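Local coordinates for protein pyocin-S2 (Pseudomonas aeruginosa, PDB 4QKO) that kills sensitive bacteria by breaking down their chromosomal DNA, through a C-terminal HNH nuclease domain, the part modelled here in complex with its immunity protein, at residues Ile96-His101 / Ala120-Arg125; Gly8-Lys13 / Tyr113-Leu118. All coordinates share one frame; numbering follows the deposited sequence.

Contact 1 (Ile96-His101 / Ala120-Arg125); sequences IKIEIH and AVTPKR. With MG (magnesium ion), chain O.
V121 CG2 stands between its own backbone N and carbonyl carbon (chi1 -75° puts CG1 anti to the latter), and from there the methyl lies 3.5 Å from E99 O and 4.0 Å from H101 CB. E99 and V121 form an antiparallel hydrogen-bonded pair, E99 N to V121 O at 3.0 Å and V121 N to E99 O at 2.8 Å, both nearly straight. E99 O also receives the CA-H of A120. On the face of the sheet shared by E99 and V121, H101 ND1 binds the magnesium ion at 2.2 Å, with a water as a further ligand; H126 completes the protein side of the site. This is the two-stranded part of the HNH (ββα-metal) motif. Beyond the strand, P123 CG packs 3.3 Å from K97 O and also touches E99 OE2, while OE1 of the same carboxylate is salt-bridged to R95. T122 is the N-cap: its OG1 accepts from R125 N and also bonds E90. I98 CG2 meets A120 CB at 3.9 Å, while I98 also packs on W57 of helix 49-62. Strand 118-121 lies between strands 31-32 and 99-102 and leads into helix 123-130, which carries H126.

Contact 2 (Gly8-Lys13 / Tyr113-Leu118); sequences GAATGK and YNMGNL
This is a backbone-to-backbone contact with a single beta bridge, T11 to N114, tying the N-terminal segment 8-13 to the loop that leads into strand 118-121; the two segments run in nearly the same direction, 19° apart over their touching parts. T11 uses both its N and its O, bonding to the residues on either side of N114, Y113 and M115. Its N donates to Y113 O at 3.0 Å, from a position tilted 32° out of the carbonyl plane, and its O receives M115 N at 2.7 Å, in a nearly straight bond. Two CA-H contacts support these bonds, A10 CA to Y113 O and N114 CA to T11 O. At one end of the contact the Y113 ring lies obliquely beside G8, with CD2 3.7 Å from G8 CA. The ring's OH bonds to V6 O. The M115 chain bends at chi2 and chi3, and its CE comes to A10 CB at 3.4 Å, tighter than usual for two carbons. N114 has CG anti to its backbone N, and OD1 accepts from G116 N at 2.9 Å, an Asx turn, with the donor above the amide carbonyl plane. OD1 also takes a water that is weakly held by K13 N. G12 passes close by with a phi of 93°, its CA 4.0 Å from N114 OD1. Another water bridges Y113 N and, weakly, A9 O. Behind the bridge, M115 packs against F52 of helix 49-62 and A38 and L41 of helix 35-41, the Y113 ring meets F46 and F52, and strand 8-9 pairs on its other side with strand 45-46.

Overall arrangement
Contact 1 is buried and lies at the metal site, whereas contact 2 is partly buried and reaches the surface, the Y113 side chain being about 14 Å from the magnesium ion. Their centres are 18 Å apart, on opposite sides of the chain's centre, yet they meet where L118 CD2 packs against I100 CG2 and H101 O. The loop segment 113-118 runs directly into the strand used by contact 1, and both contacts back onto helix 49-62. Each relies on a pair of backbone bonds, but contact 1 is antiparallel and adds metal coordination and a helix cap, while contact 2 joins two segments running the same way by one beta bridge and two water bridges, each weak at one end.

Contact 1 (Ile96-His101 / Ala120-Arg125)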
ATOM      1  N   ILE B  96       3.956   6.964  -0.329  1.00 20.89           N
ATOM      2  CA  ILE B  96       4.400   5.622  -0.206  1.00 20.97           C
ATOM      3  C   ILE B  96       3.325   4.578  -0.606  1.00 18.16           C
ATOM      4  O   ILE B  96       3.563   3.430  -0.476  1.00 17.51           O
ATOM      5  CB  ILE B  96       5.041   5.347   1.218  1.00 23.13           C
ATOM      6  CG1 ILE B  96       4.021   5.501   2.340  1.00 24.67           C
ATOM      7  CG2 ILE B  96       6.169   6.361   1.463  1.00 24.49           C
ATOM      8  CD1 ILE B  96       4.542   5.038   3.685  1.00 25.73           C
ATOM      9  N   LYS B  97       2.200   5.017  -1.164  1.00 19.68           N
ATOM     10  CA  LYS B  97       1.089   4.143  -1.548  1.00 19.71           C
ATOM     11  C   LYS B  97       0.738   4.315  -3.026  1.00 19.22           C
ATOM     12  O   LYS B  97       1.041   5.358  -3.635  1.00 20.43           O
ATOM     13  CB  LYS B  97      -0.127   4.421  -0.673  1.00 21.47           C
ATOM     14  CG  LYS B  97       0.047   3.687   0.615  1.00 23.01           C
ATOM     15  CD  LYS B  97      -0.940   4.133   1.615  1.00 25.35           C
ATOM     16  CE  LYS B  97      -0.969   3.163   2.778  1.00 25.00           C
ATOM     17  NZ  LYS B  97      -2.370   2.740   2.968  1.00 24.31           N
ATOM     18  N   ILE B  98       0.190   3.266  -3.606  1.00 17.20           N
ATOM     19  CA  ILE B  98      -0.373   3.318  -4.931  1.00 16.73           C
ATOM     20  C   ILE B  98      -1.441   4.439  -4.985  1.00 17.69           C
ATOM     21  O   ILE B  98      -2.333   4.593  -4.064  1.00 18.99           O
ATOM     22  CB  ILE B  98      -1.014   1.996  -5.337  1.00 17.08           C
ATOM     23  CG1 ILE B  98       0.003   0.837  -5.594  1.00 17.23           C
ATOM     24  CG2 ILE B  98      -1.842   2.154  -6.575  1.00 17.09           C
ATOM     25  CD1 ILE B  98       0.878   0.991  -6.840  1.00 19.61           C
ATOM     26  N   GLU B  99      -1.378   5.200  -6.071  1.00 18.29           N
ATOM     27  CA  GLU B  99      -2.318   6.289  -6.333  1.00 20.46           C
ATOM     28  C   GLU B  99      -3.134   6.029  -7.592  1.00 19.73           C
ATOM     29  O   GLU B  99      -2.657   5.474  -8.538  1.00 21.64           O
ATOM     30  CB  GLU B  99      -1.590   7.649  -6.447  1.00 22.63           C
ATOM     31  CG  GLU B  99      -0.825   8.010  -5.163  1.00 25.97           C
ATOM     32  CD  GLU B  99       0.187   9.180  -5.306  1.00 31.26           C
ATOM     33  OE1 GLU B  99       0.320   9.745  -6.414  1.00 36.29           O
ATOM     34  OE2 GLU B  99       0.874   9.530  -4.307  1.00 31.24           O
ATOM     35  N   ILE B 100      -4.381   6.501  -7.607  1.00 19.50           N
ATOM     36  CA  ILE B 100      -5.244   6.430  -8.790  1.00 19.95           C
ATOM     37  C   ILE B 100      -5.341   7.811  -9.423  1.00 23.87           C
ATOM     38  O   ILE B 100      -5.732   8.763  -8.721  1.00 22.73           O
ATOM     39  CB  ILE B 100      -6.621   5.917  -8.360  1.00 22.50           C
ATOM     40  CG1 ILE B 100      -6.461   4.468  -7.936  1.00 24.45           C
ATOM     41  CG2 ILE B 100      -7.631   5.955  -9.495  1.00 22.90           C
ATOM     42  CD1 ILE B 100      -7.678   3.855  -7.299  1.00 26.39           C
ATOM     43  N   HIS B 101      -4.915   7.898 -10.697  1.00 25.15           N
ATOM     44  CA  HIS B 101      -4.760   9.146 -11.532  1.00 30.16           C
ATOM     45  C   HIS B 101      -5.809   9.051 -12.652  1.00 26.45           C
ATOM     46  O   HIS B 101      -6.140   7.939 -13.096  1.00 25.06           O
ATOM     47  CB  HIS B 101      -3.289   9.186 -12.076  1.00 34.47           C
ATOM     48  CG  HIS B 101      -3.024   9.848 -13.436  1.00 43.93           C
ATOM     49  ND1 HIS B 101      -2.481  11.121 -13.573  1.00 50.74           N
ATOM     50  CD2 HIS B 101      -3.043   9.337 -14.699  1.00 50.03           C
ATOM     51  CE1 HIS B 101      -2.284  11.393 -14.855  1.00 52.17           C
ATOM     52  NE2 HIS B 101      -2.608  10.323 -15.559  1.00 49.87           N
ATOM     53  N   ALA B 120      -3.671   3.060 -12.057  1.00 20.04           N
ATOM     54  CA  ALA B 120      -3.021   2.948 -10.783  1.00 19.64           C
ATOM     55  C   ALA B 120      -1.562   3.188 -11.128  1.00 20.91           C
ATOM     56  O   ALA B 120      -1.030   2.504 -12.013  1.00 20.89           O
ATOM     57  CB  ALA B 120      -3.190   1.572 -10.159  1.00 19.64           C
ATOM     58  N   VAL B 121      -0.972   4.133 -10.396  1.00 20.49           N
ATOM     59  CA  VAL B 121       0.457   4.482 -10.549  1.00 23.36           C
ATOM     60  C   VAL B 121       1.204   4.530  -9.244  1.00 22.19           C
ATOM     61  O   VAL B 121       0.658   4.890  -8.210  1.00 21.12           O
ATOM     62  CB  VAL B 121       0.640   5.829 -11.227  1.00 26.02           C
ATOM     63  CG1 VAL B 121       0.353   5.646 -12.715  1.00 33.42           C
ATOM     64  CG2 VAL B 121      -0.293   6.872 -10.674  1.00 27.53           C
ATOM     65  N   THR B 122       2.498   4.261  -9.319  1.00 22.22           N
ATOM     66  CA  THR B 122       3.312   4.529  -8.148  1.00 22.40           C
ATOM     67  C   THR B 122       3.597   6.018  -8.073  1.00 23.74           C
ATOM     68  O   THR B 122       3.544   6.709  -9.101  1.00 23.01           O
ATOM     69  CB  THR B 122       4.652   3.808  -8.210  1.00 21.54           C
ATOM     70  OG1 THR B 122       5.461   4.374  -9.251  1.00 20.32           O
ATOM     71  CG2 THR B 122       4.487   2.354  -8.441  1.00 20.15           C
ATOM     72  N   PRO B 123       3.955   6.519  -6.871  1.00 23.78           N
ATOM     73  CA  PRO B 123       4.404   7.911  -6.699  1.00 24.37           C
ATOM     74  C   PRO B 123       5.594   8.291  -7.603  1.00 25.09           C
ATOM     75  O   PRO B 123       5.583   9.347  -8.289  1.00 27.97           O
ATOM     76  CB  PRO B 123       4.754   7.963  -5.210  1.00 27.25           C
ATOM     77  CG  PRO B 123       3.719   7.025  -4.647  1.00 24.90           C
ATOM     78  CD  PRO B 123       3.795   5.845  -5.566  1.00 23.17           C
ATOM     79  N   LYS B 124       6.574   7.432  -7.685  1.00 23.87           N
ATOM     80  CA  LYS B 124       7.742   7.787  -8.461  1.00 25.96           C
ATOM     81  C   LYS B 124       7.300   7.963  -9.914  1.00 26.57           C
ATOM     82  O   LYS B 124       7.729   8.903 -10.581  1.00 27.18           O
ATOM     83  CB  LYS B 124       8.836   6.764  -8.350  1.00 26.60           C
ATOM     84  CG  LYS B 124       9.871   6.749  -9.491  1.00 30.90           C
ATOM     85  CD  LYS B 124      10.875   5.595  -9.253  1.00 34.13           C
ATOM     86  CE  LYS B 124      11.931   5.402 -10.364  1.00 38.31           C
ATOM     87  NZ  LYS B 124      11.367   5.226 -11.763  1.00 41.54           N
ATOM     88  N   ARG B 125       6.445   7.082 -10.404  1.00 26.05           N
ATOM     89  CA  ARG B 125       6.079   7.175 -11.806  1.00 28.67           C
ATOM     90  C   ARG B 125       5.194   8.403 -12.036  1.00 34.31           C
ATOM     91  O   ARG B 125       5.377   9.135 -13.045  1.00 32.01           O
ATOM     92  CB  ARG B 125       5.459   5.865 -12.313  1.00 29.44           C
ATOM     93  CG  ARG B 125       5.110   5.818 -13.785  1.00 30.37           C
ATOM     94  CD  ARG B 125       6.308   5.997 -14.718  1.00 31.89           C
ATOM     95  NE  ARG B 125       5.826   6.239 -16.075  1.00 32.31           N
ATOM     96  CZ  ARG B 125       6.514   6.849 -17.037  1.00 39.70           C
ATOM     97  NH1 ARG B 125       7.766   7.278 -16.851  1.00 39.24           N
ATOM     98  NH2 ARG B 125       5.956   7.024 -18.224  1.00 40.74           N
TER
HETATM   99 MG    MG O 704      -2.696  12.198 -11.679  1.00 38.01          MG
HETATM  100  O   HOH W   1      -4.782  12.549 -11.531  1.00 39.85           O

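Contact 2 (Gly8-Lys13 / Tyr113-Leu118)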
ATOM      1  N   GLY B   8     -20.813  10.577  -7.903  1.00 32.69           N
ATOM      2  CA  GLY B   8     -20.857   9.928  -9.205  1.00 32.89           C
ATOM      3  C   GLY B   8     -21.091   8.447  -9.092  1.00 29.14           C
ATOM      4  O   GLY B   8     -21.212   7.894  -8.003  1.00 32.12           O
ATOM      5  N   ALA B   9     -21.179   7.835 -10.251  1.00 28.65           N
ATOM      6  CA  ALA B   9     -21.389   6.438 -10.361  1.00 27.06           C
ATOM      7  C   ALA B   9     -20.254   5.898 -11.214  1.00 23.88           C
ATOM      8  O   ALA B   9     -19.843   6.513 -12.228  1.00 22.60           O
ATOM      9  CB  ALA B   9     -22.729   6.148 -11.022  1.00 27.88           C
ATOM     10  N   ALA B  10     -19.799   4.723 -10.837  1.00 22.46           N
ATOM     11  CA  ALA B  10     -18.793   4.054 -11.626  1.00 20.57           C
ATOM     12  C   ALA B  10     -19.365   3.583 -12.956  1.00 20.76           C
ATOM     13  O   ALA B  10     -20.472   3.016 -13.028  1.00 18.49           O
ATOM     14  CB  ALA B  10     -18.230   2.873 -10.863  1.00 21.83           C
ATOM     15  N   THR B  11     -18.643   3.817 -14.007  1.00 19.87           N
ATOM     16  CA  THR B  11     -19.042   3.260 -15.278  1.00 22.26           C
ATOM     17  C   THR B  11     -17.841   2.844 -16.052  1.00 21.94           C
ATOM     18  O   THR B  11     -16.684   3.111 -15.676  1.00 21.05           O
ATOM     19  CB  THR B  11     -19.864   4.276 -16.057  1.00 27.06           C
ATOM     20  OG1 THR B  11     -20.430   3.649 -17.212  1.00 36.55           O
ATOM     21  CG2 THR B  11     -19.033   5.445 -16.474  1.00 28.13           C
ATOM     22  N   GLY B  12     -18.089   2.180 -17.137  1.00 20.12           N
ATOM     23  CA  GLY B  12     -17.033   1.875 -18.045  1.00 23.84           C
ATOM     24  C   GLY B  12     -16.384   0.557 -17.839  1.00 23.30           C
ATOM     25  O   GLY B  12     -16.759  -0.272 -16.986  1.00 22.35           O
ATOM     26  N   LYS B  13     -15.396   0.340 -18.678  1.00 28.80           N
ATOM     27  CA  LYS B  13     -14.830  -0.962 -18.824  1.00 30.07           C
ATOM     28  C   LYS B  13     -13.383  -0.865 -18.389  1.00 29.34           C
ATOM     29  O   LYS B  13     -12.702   0.152 -18.678  1.00 31.66           O
ATOM     30  CB  LYS B  13     -14.952  -1.412 -20.269  1.00 39.02           C
ATOM     31  CG  LYS B  13     -16.379  -1.868 -20.513  1.00 43.38           C
ATOM     32  CD  LYS B  13     -16.828  -1.856 -21.950  1.00 51.54           C
ATOM     33  CE  LYS B  13     -18.114  -2.681 -22.061  1.00 55.94           C
ATOM     34  NZ  LYS B  13     -18.164  -3.419 -23.358  1.00 61.03           N
ATOM     35  N   TYR B 113     -15.440   8.814 -12.400  1.00 20.48           N
ATOM     36  CA  TYR B 113     -15.490   7.369 -12.063  1.00 21.30           C
ATOM     37  C   TYR B 113     -15.696   6.469 -13.287  1.00 21.16           C
ATOM     38  O   TYR B 113     -16.236   5.401 -13.181  1.00 21.08           O
ATOM     39  CB  TYR B 113     -16.598   7.138 -11.030  1.00 21.53           C
ATOM     40  CG  TYR B 113     -16.473   7.977  -9.768  1.00 21.36           C
ATOM     41  CD1 TYR B 113     -15.479   7.738  -8.828  1.00 21.73           C
ATOM     42  CD2 TYR B 113     -17.296   9.053  -9.560  1.00 23.52           C
ATOM     43  CE1 TYR B 113     -15.351   8.522  -7.704  1.00 25.01           C
ATOM     44  CE2 TYR B 113     -17.176   9.842  -8.440  1.00 25.10           C
ATOM     45  CZ  TYR B 113     -16.205   9.593  -7.507  1.00 25.98           C
ATOM     46  OH  TYR B 113     -16.113  10.355  -6.340  1.00 28.72           O
ATOM     47  N   ASN B 114     -15.258   6.931 -14.450  1.00 20.92           N
ATOM     48  CA  ASN B 114     -15.223   6.138 -15.665  1.00 21.79           C
ATOM     49  C   ASN B 114     -14.000   5.284 -15.570  1.00 19.42           C
ATOM     50  O   ASN B 114     -12.909   5.796 -15.517  1.00 20.23           O
ATOM     51  CB  ASN B 114     -15.084   7.087 -16.894  1.00 23.21           C
ATOM     52  CG  ASN B 114     -14.940   6.351 -18.222  1.00 23.87           C
ATOM     53  OD1 ASN B 114     -14.767   5.157 -18.276  1.00 24.38           O
ATOM     54  ND2 ASN B 114     -15.121   7.088 -19.326  1.00 27.34           N
ATOM     55  N   MET B 115     -14.156   3.988 -15.552  1.00 19.40           N
ATOM     56  CA  MET B 115     -12.976   3.079 -15.404  1.00 19.95           C
ATOM     57  C   MET B 115     -12.001   3.129 -16.512  1.00 20.53           C
ATOM     58  O   MET B 115     -10.856   2.822 -16.306  1.00 21.75           O
ATOM     59  CB  MET B 115     -13.402   1.627 -15.233  1.00 21.00           C
ATOM     60  CG  MET B 115     -14.319   1.410 -14.053  1.00 22.32           C
ATOM     61  SD  MET B 115     -13.617   1.730 -12.413  1.00 28.47           S
ATOM     62  CE  MET B 115     -14.925   2.393 -11.458  1.00 30.72           C
ATOM     63  N   GLY B 116     -12.431   3.500 -17.698  1.00 19.15           N
ATOM     64  CA  GLY B 116     -11.503   3.740 -18.823  1.00 20.27           C
ATOM     65  C   GLY B 116     -10.646   5.015 -18.653  1.00 21.18           C
ATOM     66  O   GLY B 116      -9.715   5.211 -19.442  1.00 24.20           O
ATOM     67  N   ASN B 117     -10.921   5.853 -17.645  1.00 19.52           N
ATOM     68  CA  ASN B 117     -10.172   7.050 -17.437  1.00 21.77           C
ATOM     69  C   ASN B 117      -9.174   6.885 -16.281  1.00 22.21           C
ATOM     70  O   ASN B 117      -8.564   7.853 -15.927  1.00 23.46           O
ATOM     71  CB  ASN B 117     -11.070   8.223 -17.018  1.00 22.88           C
ATOM     72  CG  ASN B 117     -10.428   9.600 -17.288  1.00 23.91           C
ATOM     73  OD1 ASN B 117      -9.516   9.727 -18.089  1.00 25.38           O
ATOM     74  ND2 ASN B 117     -10.886  10.619 -16.580  1.00 23.28           N
ATOM     75  N   LEU B 118      -9.215   5.756 -15.584  1.00 21.81           N
ATOM     76  CA  LEU B 118      -8.366   5.578 -14.403  1.00 20.45           C
ATOM     77  C   LEU B 118      -7.165   4.681 -14.628  1.00 20.84           C
ATOM     78  O   LEU B 118      -7.221   3.695 -15.334  1.00 22.70           O
ATOM     79  CB  LEU B 118      -9.211   5.022 -13.312  1.00 20.10           C
ATOM     80  CG  LEU B 118     -10.433   5.840 -12.985  1.00 20.94           C
ATOM     81  CD1 LEU B 118     -11.120   5.138 -11.879  1.00 21.39           C
ATOM     82  CD2 LEU B 118     -10.094   7.245 -12.591  1.00 21.25           C
TER
HETATM   83  O   HOH W   2     -17.897   8.992 -13.563  1.00 33.92           O
HETATM   84  O   HOH W   3     -14.765   3.175 -20.307  1.00 26.96           O